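Minor fimbrium subunit Mfa5 (Porphyromonas gingivalis ATCC 33277, PDB 6TO1) serves as an accessory subunit at the tip of the minor (Mfa1, type V) fimbriae, which mediate biofilm formation and adhesion to host cells and other oral bacteria. Local coordinates at residues A[616-621]-A[637-641]; A[564-569]-A[594-600]. All blocks are in the same frame, centred on the assembly; numbering follows the deposited sequence.

Contact 1 of 2, residues A[616-621]-A[637-641]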
# COMPACT_ATOMS: atom_id res chain seq x y z
N VAL A 616 21.50 5.81 -66.23
CA VAL A 616 21.17 4.51 -66.82
C VAL A 616 19.91 4.01 -66.14
O VAL A 616 19.42 4.62 -65.18
CB VAL A 616 22.32 3.51 -66.66
CG1 VAL A 616 23.60 4.02 -67.32
CG2 VAL A 616 22.55 3.20 -65.17
N PRO A 617 19.33 2.91 -66.61
CA PRO A 617 18.09 2.40 -65.99
C PRO A 617 18.30 2.14 -64.51
O PRO A 617 19.31 1.54 -64.10
CB PRO A 617 17.80 1.11 -66.77
CG PRO A 617 18.43 1.34 -68.10
CD PRO A 617 19.70 2.12 -67.81
N GLY A 618 17.37 2.64 -63.71
CA GLY A 618 17.41 2.47 -62.28
C GLY A 618 18.28 3.46 -61.54
O GLY A 618 18.16 3.56 -60.31
N SER A 619 19.13 4.21 -62.23
CA SER A 619 20.08 5.06 -61.52
C SER A 619 19.49 6.45 -61.32
O SER A 619 18.53 6.87 -61.98
CB SER A 619 21.42 5.12 -62.27
OG SER A 619 21.37 6.01 -63.37
N THR A 620 20.09 7.17 -60.38
CA THR A 620 19.57 8.48 -60.01
C THR A 620 20.12 9.54 -60.97
O THR A 620 21.33 9.63 -61.15
CB THR A 620 19.94 8.85 -58.58
OG1 THR A 620 19.50 7.83 -57.67
CG2 THR A 620 19.28 10.20 -58.21
N PRO A 621 19.25 10.32 -61.60
CA PRO A 621 19.74 11.37 -62.50
C PRO A 621 20.33 12.53 -61.72
O PRO A 621 20.28 12.60 -60.49
CB PRO A 621 18.49 11.79 -63.28
CG PRO A 621 17.39 11.46 -62.40
CD PRO A 621 17.78 10.25 -61.60
N ALA A 637 20.17 7.44 -52.98
CA ALA A 637 20.44 7.75 -54.38
C ALA A 637 21.61 6.91 -54.85
O ALA A 637 22.61 6.75 -54.13
CB ALA A 637 20.78 9.22 -54.56
N TYR A 638 21.48 6.36 -56.06
CA TYR A 638 22.53 5.57 -56.70
C TYR A 638 22.97 6.32 -57.95
O TYR A 638 22.28 6.31 -58.97
CB TYR A 638 22.03 4.18 -57.04
CG TYR A 638 21.90 3.37 -55.77
CD1 TYR A 638 23.00 2.72 -55.25
CD2 TYR A 638 20.70 3.31 -55.08
CE1 TYR A 638 22.92 1.99 -54.08
CE2 TYR A 638 20.61 2.57 -53.90
CZ TYR A 638 21.74 1.91 -53.41
OH TYR A 638 21.72 1.17 -52.24
N PHE A 639 24.12 6.97 -57.86
CA PHE A 639 24.71 7.66 -59.01
C PHE A 639 25.66 6.69 -59.70
O PHE A 639 26.56 6.16 -59.08
CB PHE A 639 25.39 8.92 -58.51
CG PHE A 639 24.44 9.91 -57.90
CD1 PHE A 639 23.45 10.49 -58.65
CD2 PHE A 639 24.52 10.24 -56.53
CE1 PHE A 639 22.57 11.41 -58.10
CE2 PHE A 639 23.65 11.16 -55.98
CZ PHE A 639 22.67 11.74 -56.76
N ALA A 640 25.43 6.48 -61.01
CA ALA A 640 26.18 5.54 -61.82
C ALA A 640 27.31 6.24 -62.57
O ALA A 640 27.17 7.38 -63.01
CB ALA A 640 25.25 4.87 -62.84
N TYR A 641 28.43 5.55 -62.67
CA TYR A 641 29.61 6.03 -63.37
C TYR A 641 30.16 4.91 -64.22
O TYR A 641 30.16 3.75 -63.80
CB TYR A 641 30.71 6.48 -62.38
CG TYR A 641 30.25 7.62 -61.53
CD1 TYR A 641 30.70 8.92 -61.75
CD2 TYR A 641 29.37 7.40 -60.49
CE1 TYR A 641 30.24 9.96 -60.99
CE2 TYR A 641 28.91 8.42 -59.73
CZ TYR A 641 29.33 9.69 -59.97
OH TYR A 641 28.81 10.68 -59.17
O HOH W 1 23.16 7.95 -62.29

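Contact 2 of 2, residues A[564-569]-A[594-600]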
# COMPACT_ATOMS: atom_id res chain seq x y z
N GLN A 564 33.39 5.48 -54.71
CA GLN A 564 33.62 6.65 -53.89
C GLN A 564 32.78 6.48 -52.64
O GLN A 564 31.65 5.97 -52.71
CB GLN A 564 33.23 7.90 -54.67
CG GLN A 564 33.26 9.16 -53.90
CD GLN A 564 33.04 10.33 -54.82
OE1 GLN A 564 33.96 10.82 -55.45
NE2 GLN A 564 31.80 10.79 -54.90
N SER A 565 33.31 6.91 -51.49
CA SER A 565 32.59 6.71 -50.23
C SER A 565 31.18 7.29 -50.28
O SER A 565 30.96 8.42 -50.75
CB SER A 565 33.36 7.36 -49.08
OG SER A 565 34.62 6.75 -48.91
N GLN A 566 30.22 6.53 -49.77
CA GLN A 566 28.88 7.05 -49.60
C GLN A 566 28.93 8.32 -48.76
O GLN A 566 29.79 8.47 -47.89
CB GLN A 566 28.00 5.98 -48.96
CG GLN A 566 26.62 6.44 -48.59
CD GLN A 566 26.43 6.51 -47.09
OE1 GLN A 566 26.63 5.53 -46.38
NE2 GLN A 566 26.05 7.68 -46.60
N ASP A 567 28.05 9.28 -49.07
CA ASP A 567 27.94 10.48 -48.27
C ASP A 567 26.46 10.80 -48.07
O ASP A 567 25.58 10.13 -48.61
CB ASP A 567 28.71 11.68 -48.87
CG ASP A 567 28.20 12.12 -50.25
OD1 ASP A 567 27.01 11.99 -50.55
OD2 ASP A 567 29.01 12.63 -51.04
N PHE A 568 26.19 11.84 -47.29
CA PHE A 568 24.83 12.25 -47.00
C PHE A 568 24.52 13.57 -47.68
O PHE A 568 25.41 14.41 -47.88
CB PHE A 568 24.61 12.40 -45.49
CG PHE A 568 24.64 11.11 -44.77
CD1 PHE A 568 25.81 10.64 -44.21
CD2 PHE A 568 23.49 10.33 -44.65
CE1 PHE A 568 25.86 9.44 -43.54
CE2 PHE A 568 23.54 9.11 -43.97
CZ PHE A 568 24.73 8.67 -43.42
N PHE A 569 23.24 13.75 -47.99
CA PHE A 569 22.70 14.95 -48.61
C PHE A 569 21.92 15.74 -47.57
O PHE A 569 21.08 15.18 -46.86
CB PHE A 569 21.77 14.59 -49.77
CG PHE A 569 20.87 15.73 -50.22
CD1 PHE A 569 21.33 16.69 -51.11
CD2 PHE A 569 19.56 15.82 -49.76
CE1 PHE A 569 20.50 17.73 -51.52
CE2 PHE A 569 18.74 16.86 -50.16
CZ PHE A 569 19.20 17.81 -51.05
N TYR A 594 13.18 15.48 -52.35
CA TYR A 594 14.27 16.43 -52.43
C TYR A 594 15.03 16.21 -53.74
O TYR A 594 15.07 15.09 -54.26
CB TYR A 594 15.21 16.28 -51.26
CG TYR A 594 14.54 16.68 -49.97
CD1 TYR A 594 14.63 17.98 -49.50
CD2 TYR A 594 13.80 15.76 -49.24
CE1 TYR A 594 14.02 18.36 -48.34
CE2 TYR A 594 13.18 16.14 -48.07
CZ TYR A 594 13.30 17.44 -47.62
OH TYR A 594 12.68 17.84 -46.47
N SER A 595 15.63 17.30 -54.24
CA SER A 595 16.39 17.28 -55.50
C SER A 595 17.86 17.05 -55.16
O SER A 595 18.54 17.93 -54.61
CB SER A 595 16.18 18.59 -56.27
OG SER A 595 16.97 18.61 -57.45
N VAL A 596 18.33 15.84 -55.43
CA VAL A 596 19.60 15.38 -54.88
C VAL A 596 20.62 15.29 -56.01
O VAL A 596 20.42 14.49 -56.95
CB VAL A 596 19.47 14.03 -54.17
CG1 VAL A 596 20.79 13.60 -53.64
CG2 VAL A 596 18.42 14.18 -53.06
N PRO A 597 21.72 16.03 -55.96
CA PRO A 597 22.76 15.88 -56.97
C PRO A 597 23.91 15.06 -56.43
O PRO A 597 24.13 14.99 -55.21
CB PRO A 597 23.19 17.34 -57.22
CG PRO A 597 23.20 17.90 -55.80
CD PRO A 597 22.07 17.13 -55.03
N PRO A 598 24.70 14.44 -57.30
CA PRO A 598 25.96 13.83 -56.84
C PRO A 598 26.94 14.91 -56.40
O PRO A 598 26.91 16.05 -56.88
CB PRO A 598 26.47 13.07 -58.07
CG PRO A 598 25.92 13.84 -59.23
CD PRO A 598 24.59 14.45 -58.78
N THR A 599 27.81 14.57 -55.45
CA THR A 599 28.82 15.54 -55.05
C THR A 599 29.77 15.85 -56.20
O THR A 599 30.30 16.96 -56.28
CB THR A 599 29.60 15.05 -53.84
OG1 THR A 599 30.17 13.77 -54.09
CG2 THR A 599 28.66 14.95 -52.67
N ASN A 600 30.01 14.90 -57.09
CA ASN A 600 30.86 15.17 -58.24
C ASN A 600 30.40 14.33 -59.41
O ASN A 600 29.78 13.29 -59.24
CB ASN A 600 32.33 14.87 -57.96
CG ASN A 600 32.53 13.62 -57.17
OD1 ASN A 600 31.70 13.26 -56.33
ND2 ASN A 600 33.64 12.95 -57.40

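Contact 1 of 2, residues A[616-621]-A[637-641]
The Phe639 ring meets the loop 616-621 with its edge: the carbonyl oxygen of Pro621 lies in the ring plane, 3.5 Å from CE1, and Thr620 O is close to that plane beside CD1. Here the loop that follows strand 610-614, opened by a type II beta turn from Val616 to Ser619, lies along strand 634-643 of a mixed beta-sheet. CB of Phe639 points away from the loop, yet its ring turns back so that CE1 touches Thr620 CG2 at 3.5 Å. Thr620 grips the strand twice at Tyr638: its backbone N donates to Tyr638 O (2.7 Å, nearly straight at 173°), while Tyr638 N donates to Thr620 OG1 at 2.9 Å with a more bent N-H...O angle of 145°. With chi1 at -56°, OG1 sits anti to the carbonyl carbon and CG2, anti to the backbone N, comes obliquely against CE1. The methyl of Ala640 packs against Val616 CG2 and Ser619 CB. The turn is closed by Ser619 N to Val616 O and by Val616 N donating to Ser619 OG. One water completes the seam: it donates to Ser619 OG and to Thr620 O (2.7 Å), and accepts from Ala640 N at 3.0 Å.

Contact 2 of 2, residues A[564-569]-A[594-600]
Phe569 is the main bump of this contact, its ring laid in a shallow hollow formed by Tyr594, Ser595, Val596 and Pro597. Val596 makes the floor: its CG2 sits against the centre of one ring face, 3.9 Å from the centroid and 12° off the normal, a CH-pi contact, and CG1 against the CG and CD1 side of the same face. Tyr594 CB comes to 3.7 Å from Phe569 CE2, while Pro597 CD meets CE1 and the Ser595 carbonyl oxygen approaches CZ. A chi1 of 164° sets CG of Phe569 opposite its own backbone N and carries the ring across to this floor. At the other end the fit is polar and flat. Gln564, extended beyond CG, meets Asn600 from the opposite direction, and their amides, 18° from coplanar, pair through two hydrogen bonds. Gln564 NE2 donates to Asn600 OD1 (2.9 Å) and Asn600 ND2 donates to Gln564 OE1 (2.9 Å), each on a lone pair in the carbonyl plane. This mutual pairing fixes the rotation of both amides. Asn600 OD1 also accepts from Thr599 OG1, and Asn600 ND2 donates to Val602 O. Between the two ends, Asp567 OD1 forms a salt bridge with Arg535, and Tyr537 OH is hydrogen-bonded to both Asp567 OD2 and Thr599 OG1. Strand 565-568 pairs antiparallel with strand 530-539 of the mixed sheet, whereas strand 592-596 pairs with strand 624-628, and Val596 also touches Phe639 on strand 634-643.

In the fold
From the N-terminal side, contact 2 comes first: it closes the excursion from strand 565-568 through strand 582-583 to strand 592-596. The chain then runs through strands 602-604 and 610-614 before 616-621 opens contact 1, closed after strand 624-628 when strand 634-643 arrives. The two loops are therefore in series, neither nested nor crossed, but the centres of the two contacts lie about 11 Å apart. They meet directly, Tyr641 OH lying 2.8 Å from Asn600 O, a probable hydrogen bond, and Phe639 packing on Pro597 and Pro598. Both reach the mixed sheet in which strand 530-539 pairs with strands 565-568 and 634-643, and contact 2 joins it to the two-stranded sheet 592-596/624-628.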